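Local structure of pks18 (Mycobacterium tuberculosis, 1TED) at the interface of chains A and B. The protein catalyses the extension of medium- and long-chain aliphatic acyl-CoA starters with malonyl-CoA to make tri- and tetraketide alpha-pyrones, as a homodimeric type III polyketide synthase. Coordinates in Å, arbitrary orientation; residue numbers count along the deposited sequence, not the author numbering. Chains: chain A/B, pks18.

The interface of chains A and B. Residues chain A 102-103, 146, 268-270; chain B 102, 146, 268-270.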
loop_
_atom_site.group_PDB
_atom_site.type_symbol
_atom_site.label_atom_id
_atom_site.label_comp_id
_atom_site.label_asym_id
_atom_site.label_seq_id
_atom_site.Cartn_x
_atom_site.Cartn_y
_atom_site.Cartn_z
ATOM N N ILE A 102 -19.857 -6.511 -3.253
ATOM C CA ILE A 102 -18.542 -5.912 -3.055
ATOM C C ILE A 102 -17.863 -5.377 -4.329
ATOM O O ILE A 102 -17.315 -4.266 -4.324
ATOM C CB ILE A 102 -17.586 -6.899 -2.351
ATOM C CG1 ILE A 102 -16.258 -6.206 -2.028
ATOM C CG2 ILE A 102 -17.359 -8.106 -3.219
ATOM C CD1 ILE A 102 -16.402 -4.995 -1.118
ATOM N N ARG A 103 -17.900 -6.151 -5.416
ATOM C CA ARG A 103 -17.271 -5.722 -6.671
ATOM C C ARG A 103 -17.910 -4.453 -7.242
ATOM O O ARG A 103 -17.215 -3.572 -7.742
ATOM C CB ARG A 103 -17.330 -6.839 -7.721
ATOM C CG ARG A 103 -16.503 -6.554 -8.980
ATOM C CD ARG A 103 -15.002 -6.491 -8.680
ATOM N NE ARG A 103 -14.216 -6.047 -9.832
ATOM C CZ ARG A 103 -13.890 -6.807 -10.879
ATOM N NH1 ARG A 103 -14.270 -8.080 -10.947
ATOM N NH2 ARG A 103 -13.187 -6.285 -11.870
ATOM N N PHE A 146 -10.054 -0.145 -3.498
ATOM C CA PHE A 146 -9.434 -1.349 -4.087
ATOM C C PHE A 146 -9.926 -1.677 -5.504
ATOM O O PHE A 146 -10.930 -2.370 -5.668
ATOM C CB PHE A 146 -9.641 -2.614 -3.217
ATOM C CG PHE A 146 -9.327 -2.432 -1.751
ATOM C CD1 PHE A 146 -8.554 -1.362 -1.300
ATOM C CD2 PHE A 146 -9.831 -3.336 -0.814
ATOM C CE1 PHE A 146 -8.290 -1.194 0.065
ATOM C CE2 PHE A 146 -9.577 -3.183 0.544
ATOM C CZ PHE A 146 -8.807 -2.111 0.988
ATOM N N VAL A 268 -12.826 -7.299 4.480
ATOM C CA VAL A 268 -13.625 -7.167 3.278
ATOM C C VAL A 268 -14.791 -8.152 3.319
ATOM O O VAL A 268 -14.575 -9.362 3.343
ATOM C CB VAL A 268 -12.762 -7.450 2.009
ATOM C CG1 VAL A 268 -13.628 -7.364 0.761
ATOM C CG2 VAL A 268 -11.597 -6.459 1.922
ATOM N N ASN A 269 -16.021 -7.645 3.350
ATOM C CA ASN A 269 -17.188 -8.520 3.343
ATOM C C ASN A 269 -17.811 -8.529 1.952
ATOM O O ASN A 269 -17.582 -7.623 1.144
ATOM C CB ASN A 269 -18.252 -8.067 4.343
ATOM C CG ASN A 269 -17.841 -8.283 5.782
ATOM O OD1 ASN A 269 -17.164 -9.260 6.112
ATOM N ND2 ASN A 269 -18.267 -7.372 6.656
ATOM N N HIS A 270 -18.615 -9.556 1.694
ATOM C CA HIS A 270 -19.283 -9.729 0.406
ATOM C C HIS A 270 -20.114 -8.521 0.011
ATOM O O HIS A 270 -20.355 -8.294 -1.173
ATOM C CB HIS A 270 -20.185 -10.963 0.433
ATOM C CG HIS A 270 -21.371 -10.830 1.338
ATOM N ND1 HIS A 270 -21.322 -11.136 2.682
ATOM C CD2 HIS A 270 -22.637 -10.417 1.091
ATOM C CE1 HIS A 270 -22.508 -10.918 3.223
ATOM N NE2 HIS A 270 -23.323 -10.481 2.280
ATOM N N ILE B 102 -15.528 -13.934 0.459
ATOM C CA ILE B 102 -14.237 -13.230 0.475
ATOM C C ILE B 102 -13.676 -13.085 1.871
ATOM O O ILE B 102 -12.487 -13.325 2.084
ATOM C CB ILE B 102 -14.288 -11.793 -0.134
ATOM C CG1 ILE B 102 -15.729 -11.339 -0.279
ATOM C CG2 ILE B 102 -13.487 -11.731 -1.429
ATOM C CD1 ILE B 102 -16.404 -11.168 1.029
ATOM N N PHE B 146 -6.570 -9.139 1.880
ATOM C CA PHE B 146 -6.767 -7.869 2.576
ATOM C C PHE B 146 -7.350 -8.043 3.984
ATOM O O PHE B 146 -8.494 -8.475 4.143
ATOM C CB PHE B 146 -7.667 -6.934 1.753
ATOM C CG PHE B 146 -7.218 -6.761 0.322
ATOM C CD1 PHE B 146 -5.876 -6.536 0.019
ATOM C CD2 PHE B 146 -8.135 -6.821 -0.721
ATOM C CE1 PHE B 146 -5.458 -6.378 -1.305
ATOM C CE2 PHE B 146 -7.732 -6.664 -2.044
ATOM C CZ PHE B 146 -6.390 -6.443 -2.336
ATOM N N VAL B 268 -12.133 -7.099 -6.576
ATOM C CA VAL B 268 -12.516 -7.903 -5.432
ATOM C C VAL B 268 -13.958 -8.368 -5.629
ATOM O O VAL B 268 -14.881 -7.548 -5.680
ATOM C CB VAL B 268 -12.421 -7.096 -4.117
ATOM C CG1 VAL B 268 -12.957 -7.917 -2.973
ATOM C CG2 VAL B 268 -10.973 -6.702 -3.844
ATOM N N ASN B 269 -14.143 -9.680 -5.768
ATOM C CA ASN B 269 -15.480 -10.246 -5.935
ATOM C C ASN B 269 -15.975 -10.861 -4.620
ATOM O O ASN B 269 -15.180 -11.179 -3.727
ATOM C CB ASN B 269 -15.498 -11.313 -7.042
ATOM C CG ASN B 269 -15.332 -10.718 -8.439
ATOM O OD1 ASN B 269 -15.740 -9.584 -8.693
ATOM N ND2 ASN B 269 -14.748 -11.495 -9.354
ATOM N N HIS B 270 -17.291 -11.035 -4.519
ATOM C CA HIS B 270 -17.907 -11.598 -3.319
ATOM C C HIS B 270 -17.311 -12.941 -2.925
ATOM O O HIS B 270 -17.416 -13.354 -1.772
ATOM C CB HIS B 270 -19.408 -11.796 -3.517
ATOM C CG HIS B 270 -19.744 -12.844 -4.533
ATOM N ND1 HIS B 270 -19.878 -12.564 -5.876
ATOM C CD2 HIS B 270 -19.943 -14.176 -4.404
ATOM C CE1 HIS B 270 -20.147 -13.679 -6.532
ATOM N NE2 HIS B 270 -20.192 -14.672 -5.661
HETATM O O HOH W 1 -12.580 -4.464 -7.137
HETATM O O HOH W 2 -19.164 -9.028 -5.862
#
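B:Val268, near the end of strand 264-269, meets its twin across the two-fold axis at an oblique angle, methyl against methyl, CG1 of B:Val268 lying 3.8 Å from CG1 of A:Val268. In both copies CG1 stands anti to the backbone N (chi1 174° in chain B), which aims this methyl at the partner. The same methyl of B:Val268 touches CG1 of A:Ile102, 3.8 Å away, where helix 102-125 begins. Short branched side chains suit close packing of strand against helix. B:Ile102 lies against the backbone of A:Asn269 and A:His270, though the placing of its CD1 is doubtful.

B:Asn269 supplies a polar contact beside the valines, a short, neutral carbonyl acceptor. Its OD1 accepts a hydrogen bond of 3.1 Å from NH1 of A:Arg103, nearly straight at 171°. The oxygen lies in the guanidinium plane, at its edge, but NH1 is tilted 24° from the amide's carbonyl plane. Arginine suits because its bent chain packs methylenes beside OD1 and the backbone O of B:Val268 while its end donates. Water 1 joins N of B:Val268 to O of A:Phe146, and water 2 joins N of B:His270 to N of A:Arg103.

The side chains of A:Phe146 and B:Phe146 run antiparallel, their broad apolar rings touching at CD2, 3.9 Å apart. CG2 of A:Val268 packs on CB of B:Phe146. The contact's centre is about 19 Å from the nucleophile A:Cys175, so this apolar seam with its polar contacts probably serves homodimer assembly rather than catalysis directly.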